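Local coordinates for putative laminarinase (PDB 2WNE), which probably hydrolyses glycosidic bonds in beta-glucans such as laminarin, as a secreted fungal member of glycoside hydrolase family 16, at residues A101-D106 / N246-L251; G114-I119 / S240-N245. The protein carries 1 engineered substitution. One frame throughout, in Å; residues are numbered along the deposited sequence.

Interaction 1: A101-D106 / N246-L251; sequences AAWETD and NIIINL. With GLC (alpha-D-glucopyranose), chain B; BGC (beta-D-glucopyranose), chain C.
Trp103 and Ile248 face each other as a hydrogen-bonded pair midway along two antiparallel strands, with Ile248 N 2.8 Å from Trp103 O. The ladder runs unbroken from Ala101 opposite Asn250 to Thr105 opposite Asn246. With CG set between its backbone N and carbonyl carbon (chi1 60°), Trp103 lays its indole back over the neighbouring strand. Ile248 packs against one ring face, off-centre: its CB is 3.9 Å from the centroid of the five-membered ring of Trp103, a CH-pi contact. Over the opposite face, centred, GLC C5 lies 3.3 Å above the Trp103 plane, so the indole is sandwiched between aliphatic side chain and sugar. Trp103 NE1 donates to Asn250 OD1 at 2.8 Å, which limits the ring's rotation. The bond is bent (137°), the oxygen tilted out of the ring plane. A leucine in place of Trp103 would probably strip the glucose of the flat apolar surface beneath it and leave Asn250 OD1 without this donor. Beside the indole, Ala101 CB touches GLC C6 at 3.4 Å, and Thr105 CG2 meets Ile248 CD1 at 3.7 Å. On the other face of the sheet, extended Glu104 lies alongside Ile247, its carboxylate hydrogen-bonded to His83. Strand 98-105 runs between strands 115-120 and 246-253, the latter continuing to strand 69-76, while Ala102, Ile247 and Ile249 pack on Phe87 of strand 83-89 in the second sheet.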
loop_
_atom_site.group_PDB
_atom_site.type_symbol
_atom_site.label_atom_id
_atom_site.label_comp_id
_atom_site.label_asym_id
_atom_site.label_seq_id
_atom_site.Cartn_x
_atom_site.Cartn_y
_atom_site.Cartn_z
ATOM N N ALA A 101 -2.478 -1.953 -2.553
ATOM C CA ALA A 101 -1.991 -0.990 -1.583
ATOM C C ALA A 101 -1.344 -1.672 -0.386
ATOM O O ALA A 101 -1.753 -2.775 -0.015
ATOM C CB ALA A 101 -3.145 -0.047 -1.095
ATOM N N ALA A 102 -0.307 -1.016 0.155
ATOM C CA ALA A 102 0.230 -1.255 1.503
ATOM C C ALA A 102 0.040 0.074 2.239
ATOM O O ALA A 102 0.541 1.112 1.801
ATOM C CB ALA A 102 1.695 -1.608 1.465
ATOM N N TRP A 103 -0.713 0.029 3.334
ATOM C CA TRP A 103 -1.199 1.227 3.987
ATOM C C TRP A 103 -1.519 1.055 5.475
ATOM O O TRP A 103 -1.437 -0.042 6.010
ATOM C CB TRP A 103 -2.393 1.802 3.205
ATOM C CG TRP A 103 -3.625 0.906 3.054
ATOM C CD1 TRP A 103 -3.685 -0.333 2.466
ATOM C CD2 TRP A 103 -4.961 1.226 3.452
ATOM N NE1 TRP A 103 -4.969 -0.806 2.486
ATOM C CE2 TRP A 103 -5.780 0.131 3.082
ATOM C CE3 TRP A 103 -5.559 2.352 4.063
ATOM C CZ2 TRP A 103 -7.171 0.113 3.317
ATOM C CZ3 TRP A 103 -6.968 2.342 4.280
ATOM C CH2 TRP A 103 -7.746 1.232 3.910
ATOM N N GLU A 104 -1.848 2.157 6.149
ATOM C CA GLU A 104 -2.238 2.106 7.562
ATOM C C GLU A 104 -3.518 2.899 7.743
ATOM O O GLU A 104 -3.691 3.903 7.084
ATOM C CB GLU A 104 -1.141 2.674 8.478
ATOM C CG GLU A 104 0.054 1.754 8.625
ATOM C CD GLU A 104 1.097 2.277 9.594
ATOM O OE1 GLU A 104 0.845 3.345 10.231
ATOM O OE2 GLU A 104 2.173 1.613 9.712
ATOM N N THR A 105 -4.399 2.433 8.637
ATOM C CA THR A 105 -5.662 3.120 8.923
ATOM C C THR A 105 -6.264 2.586 10.224
ATOM O O THR A 105 -5.813 1.569 10.753
ATOM C CB THR A 105 -6.694 2.938 7.733
ATOM O OG1 THR A 105 -7.721 3.925 7.793
ATOM C CG2 THR A 105 -7.323 1.559 7.730
ATOM N N ASP A 106 -7.281 3.286 10.734
ATOM C CA ASP A 106 -8.183 2.734 11.734
ATOM C C ASP A 106 -9.540 2.667 11.041
ATOM O O ASP A 106 -10.209 3.701 10.880
ATOM C CB ASP A 106 -8.242 3.658 12.964
ATOM C CG ASP A 106 -9.253 3.191 14.021
ATOM O OD1 ASP A 106 -10.082 2.304 13.726
ATOM O OD2 ASP A 106 -9.217 3.722 15.159
ATOM N N ASN A 246 -3.843 -0.006 12.250
ATOM C CA ASN A 246 -3.406 -1.302 11.746
ATOM C C ASN A 246 -2.691 -1.090 10.410
ATOM O O ASN A 246 -2.963 -0.113 9.709
ATOM C CB ASN A 246 -4.601 -2.203 11.440
ATOM C CG ASN A 246 -5.589 -2.282 12.565
ATOM O OD1 ASN A 246 -6.397 -1.375 12.761
ATOM N ND2 ASN A 246 -5.553 -3.388 13.303
ATOM N N ILE A 247 -1.830 -2.037 10.058
ATOM C CA ILE A 247 -1.213 -2.133 8.743
ATOM C C ILE A 247 -2.135 -3.002 7.877
ATOM O O ILE A 247 -2.613 -4.062 8.321
ATOM C CB ILE A 247 0.216 -2.770 8.851
ATOM C CG1 ILE A 247 1.185 -1.829 9.565
ATOM C CG2 ILE A 247 0.805 -3.200 7.474
ATOM C CD1 ILE A 247 2.501 -2.516 9.987
ATOM N N ILE A 248 -2.389 -2.566 6.646
ATOM C CA ILE A 248 -3.224 -3.350 5.714
ATOM C C ILE A 248 -2.470 -3.517 4.385
ATOM O O ILE A 248 -1.792 -2.602 3.933
ATOM C CB ILE A 248 -4.631 -2.708 5.521
ATOM C CG1 ILE A 248 -5.355 -2.559 6.875
ATOM C CG2 ILE A 248 -5.517 -3.488 4.520
ATOM C CD1 ILE A 248 -6.739 -1.952 6.781
ATOM N N ILE A 249 -2.515 -4.727 3.825
ATOM C CA ILE A 249 -1.969 -4.999 2.513
ATOM C C ILE A 249 -3.068 -5.712 1.709
ATOM O O ILE A 249 -3.658 -6.683 2.176
ATOM C CB ILE A 249 -0.694 -5.857 2.616
ATOM C CG1 ILE A 249 0.327 -5.180 3.547
ATOM C CG2 ILE A 249 -0.098 -6.101 1.213
ATOM C CD1 ILE A 249 1.476 -6.042 3.970
ATOM N N ASN A 250 -3.378 -5.214 0.521
ATOM C CA ASN A 250 -4.553 -5.719 -0.199
ATOM C C ASN A 250 -4.385 -5.590 -1.681
ATOM O O ASN A 250 -3.434 -4.966 -2.154
ATOM C CB ASN A 250 -5.845 -4.967 0.232
ATOM C CG ASN A 250 -5.852 -3.509 -0.204
ATOM O OD1 ASN A 250 -5.202 -2.650 0.425
ATOM N ND2 ASN A 250 -6.580 -3.216 -1.300
ATOM N N LEU A 251 -5.303 -6.205 -2.416
ATOM C CA LEU A 251 -5.397 -5.988 -3.847
ATOM C C LEU A 251 -6.875 -5.964 -4.201
ATOM O O LEU A 251 -7.593 -6.960 -3.962
ATOM C CB LEU A 251 -4.664 -7.099 -4.617
ATOM C CG LEU A 251 -4.927 -7.235 -6.137
ATOM C CD1 LEU A 251 -4.482 -5.994 -6.930
ATOM C CD2 LEU A 251 -4.302 -8.483 -6.749
HETATM C C1 GLC B . -6.865 4.753 0.469
HETATM C C2 GLC B . -8.328 4.892 0.950
HETATM C C3 GLC B . -8.941 3.508 1.193
HETATM C C4 GLC B . -8.369 2.453 0.238
HETATM C C5 GLC B . -6.874 2.280 0.530
HETATM C C6 GLC B . -6.144 1.257 -0.340
HETATM O O1 GLC B . -6.085 5.808 0.980
HETATM O O2 GLC B . -8.504 5.780 2.044
HETATM O O3 GLC B . -10.323 3.596 1.006
HETATM O O4 GLC B . -9.001 1.212 0.479
HETATM O O5 GLC B . -6.161 3.505 0.546
HETATM O O6 GLC B . -6.075 1.702 -1.696
HETATM C C2 BGC C . -12.489 4.009 1.833
HETATM C C3 BGC C . -13.394 4.187 3.061
HETATM C C4 BGC C . -13.104 3.169 4.167
HETATM C C5 BGC C . -11.593 3.074 4.438
HETATM C C6 BGC C . -11.212 2.041 5.511
HETATM C C1 BGC C . -11.030 3.852 2.237
HETATM O O2 BGC C . -12.636 5.063 0.901
HETATM O O3 BGC C . -14.726 3.964 2.681
HETATM O O4 BGC C . -13.840 3.555 5.310
HETATM O O5 BGC C . -10.910 2.818 3.209
HETATM O O6 BGC C . -11.503 0.711 5.127
#

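Interaction 2: G114-I119 / S240-N245; sequences GSVDII and SHFDAN. Engineered in segment 114-119: Ser115 (natural residue Glu). With GLC (alpha-D-glucopyranose), chain B.
Gly114, just ahead of strand 115-120, passes close to Phe242, the two CA atoms 4.5 Å apart, with a positive phi (72°) that favours glycine. Its CA sits over one face of the Phe242 ring, 4.0 Å from the centroid, in a CH-pi contact. A beta carbon at this position would run into Phe242 CD2 and His241 O, so the bare backbone is what allows the ring so near. Phe242 CG stands beside its own backbone N (chi1 -77°), directing the ring along the start of the strand, where CE2 comes 3.5 Å from Ser115 N. Val116 meets the ring at about a right angle, its CG1 4.1 Å from Phe242 CE2. The ring also packs on Leu132 and Arg191. Ser115, an engineered replacement of glutamate, turns away from Phe242; Asp117 reaches the sugar, GLC O1 lying 2.3 Å from Asp117 OD2, too short to take literally. Beyond it, Ile118 and Ile119 both face Ala102 in a classic beta bulge. With the natural glutamate at position 115, strand and bulge would be consistent with the E-x-D-x-x-E signature of bulged GH16 active sites, where the two glutamates serve as nucleophile and acid/base in relatives.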
loop_
_atom_site.group_PDB
_atom_site.type_symbol
_atom_site.label_atom_id
_atom_site.label_comp_id
_atom_site.label_asym_id
_atom_site.label_seq_id
_atom_site.Cartn_x
_atom_site.Cartn_y
_atom_site.Cartn_z
ATOM N N GLY A 114 -7.451 8.731 10.520
ATOM C CA GLY A 114 -6.494 8.922 9.426
ATOM C C GLY A 114 -6.199 7.675 8.600
ATOM O O GLY A 114 -6.514 6.559 8.998
ATOM N N SER A 115 -5.606 7.877 7.433
ATOM C CA SER A 115 -5.039 6.782 6.671
ATOM C C SER A 115 -3.785 7.289 5.925
ATOM O O SER A 115 -3.753 8.422 5.474
ATOM C CB SER A 115 -6.094 6.089 5.766
ATOM O OG SER A 115 -6.545 6.858 4.673
ATOM N N VAL A 116 -2.730 6.477 5.914
ATOM C CA VAL A 116 -1.528 6.774 5.178
ATOM C C VAL A 116 -1.227 5.628 4.215
ATOM O O VAL A 116 -1.112 4.469 4.634
ATOM C CB VAL A 116 -0.296 7.102 6.108
ATOM C CG1 VAL A 116 -0.222 6.178 7.306
ATOM C CG2 VAL A 116 1.013 7.068 5.329
ATOM N N ASP A 117 -1.140 5.961 2.922
ATOM C CA ASP A 117 -0.768 4.998 1.888
ATOM C C ASP A 117 0.732 5.079 1.637
ATOM O O ASP A 117 1.264 6.159 1.372
ATOM C CB ASP A 117 -1.532 5.244 0.582
ATOM C CG ASP A 117 -3.020 4.989 0.719
ATOM O OD1 ASP A 117 -3.445 3.824 0.582
ATOM O OD2 ASP A 117 -3.757 5.962 0.954
ATOM N N ILE A 118 1.387 3.927 1.730
ATOM C CA ILE A 118 2.841 3.812 1.574
ATOM C C ILE A 118 3.144 3.335 0.142
ATOM O O ILE A 118 4.024 3.845 -0.539
ATOM C CB ILE A 118 3.411 2.844 2.698
ATOM C CG1 ILE A 118 3.025 3.396 4.088
ATOM C CG2 ILE A 118 4.941 2.672 2.583
ATOM C CD1 ILE A 118 3.032 2.395 5.265
ATOM N N ILE A 119 2.378 2.339 -0.299
ATOM C CA ILE A 119 2.408 1.851 -1.656
ATOM C C ILE A 119 0.966 1.872 -2.177
ATOM O O ILE A 119 0.040 1.341 -1.546
ATOM C CB ILE A 119 2.984 0.410 -1.720
ATOM C CG1 ILE A 119 4.333 0.332 -0.980
ATOM C CG2 ILE A 119 3.038 -0.114 -3.210
ATOM C CD1 ILE A 119 4.836 -1.121 -0.711
ATOM N N SER A 240 -3.149 14.636 16.002
ATOM C CA SER A 240 -4.592 14.778 16.249
ATOM C C SER A 240 -5.460 14.312 15.069
ATOM O O SER A 240 -6.682 14.245 15.186
ATOM C CB SER A 240 -4.967 16.193 16.697
ATOM O OG SER A 240 -5.278 17.016 15.591
ATOM N N HIS A 241 -4.843 13.994 13.933
ATOM C CA HIS A 241 -5.596 13.466 12.794
ATOM C C HIS A 241 -5.412 11.962 12.574
ATOM O O HIS A 241 -6.066 11.372 11.711
ATOM C CB HIS A 241 -5.268 14.256 11.517
ATOM C CG HIS A 241 -5.740 15.672 11.566
ATOM N ND1 HIS A 241 -6.910 16.093 10.963
ATOM C CD2 HIS A 241 -5.238 16.753 12.204
ATOM C CE1 HIS A 241 -7.087 17.379 11.201
ATOM N NE2 HIS A 241 -6.086 17.802 11.952
ATOM N N PHE A 242 -4.530 11.347 13.355
ATOM C CA PHE A 242 -4.235 9.916 13.225
ATOM C C PHE A 242 -4.334 9.275 14.586
ATOM O O PHE A 242 -3.769 9.774 15.553
ATOM C CB PHE A 242 -2.811 9.684 12.664
ATOM C CG PHE A 242 -2.710 9.921 11.209
ATOM C CD1 PHE A 242 -2.609 11.232 10.706
ATOM C CD2 PHE A 242 -2.762 8.851 10.316
ATOM C CE1 PHE A 242 -2.555 11.470 9.318
ATOM C CE2 PHE A 242 -2.704 9.081 8.927
ATOM C CZ PHE A 242 -2.609 10.395 8.435
ATOM N N ASP A 243 -5.035 8.170 14.692
ATOM C CA ASP A 243 -4.914 7.465 15.953
ATOM C C ASP A 243 -4.110 6.168 15.796
ATOM O O ASP A 243 -3.261 6.093 14.902
ATOM C CB ASP A 243 -6.273 7.309 16.628
ATOM C CG ASP A 243 -7.308 6.800 15.701
ATOM O OD1 ASP A 243 -6.920 5.964 14.864
ATOM O OD2 ASP A 243 -8.485 7.229 15.823
ATOM N N ALA A 244 -4.303 5.197 16.685
ATOM C CA ALA A 244 -3.624 3.912 16.549
ATOM C C ALA A 244 -4.127 3.180 15.298
ATOM O O ALA A 244 -5.335 2.936 15.157
ATOM C CB ALA A 244 -3.805 3.073 17.815
ATOM N N ASN A 245 -3.213 2.886 14.361
ATOM C CA ASN A 245 -3.582 2.264 13.072
ATOM C C ASN A 245 -3.047 0.841 12.905
ATOM O O ASN A 245 -1.939 0.532 13.353
ATOM C CB ASN A 245 -3.078 3.099 11.878
ATOM C CG ASN A 245 -3.812 4.426 11.718
ATOM O OD1 ASN A 245 -4.796 4.706 12.424
ATOM N ND2 ASN A 245 -3.340 5.250 10.789
HETATM C C1 GLC B . -6.865 4.753 0.469
HETATM C C2 GLC B . -8.328 4.892 0.950
HETATM C C3 GLC B . -8.941 3.508 1.193
HETATM C C4 GLC B . -8.369 2.453 0.238
HETATM C C5 GLC B . -6.874 2.280 0.530
HETATM C C6 GLC B . -6.144 1.257 -0.340
HETATM O O1 GLC B . -6.085 5.808 0.980
HETATM O O2 GLC B . -8.504 5.780 2.044
HETATM O O3 GLC B . -10.323 3.596 1.006
HETATM O O4 GLC B . -9.001 1.212 0.479
HETATM O O5 GLC B . -6.161 3.505 0.546
HETATM O O6 GLC B . -6.075 1.702 -1.696
#

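How the interactions relate
The two contacts meet on one curved sheet, their centres 10 Å apart, because strands 98-105 and 115-120 are neighbours in it. Glu104 N reaches Val116 O at 2.9 Å, and Ala102 N reaches Ile119 O, also at 2.9 Å, so the bulge of interaction 2 is bonded directly to the strand carrying the indole of interaction 1. On the other side of that strand, 246-251 follows straight on from 240-245. Both reach the same GLC, Trp103 from one interaction and Asp117, which packs on Trp103, from the other; Glu120 adds a hydrogen bond. Trp103 and Asp117 thus contribute to the sugar site, while Gly114 on Phe242 packs behind the same strand, away from the sugar.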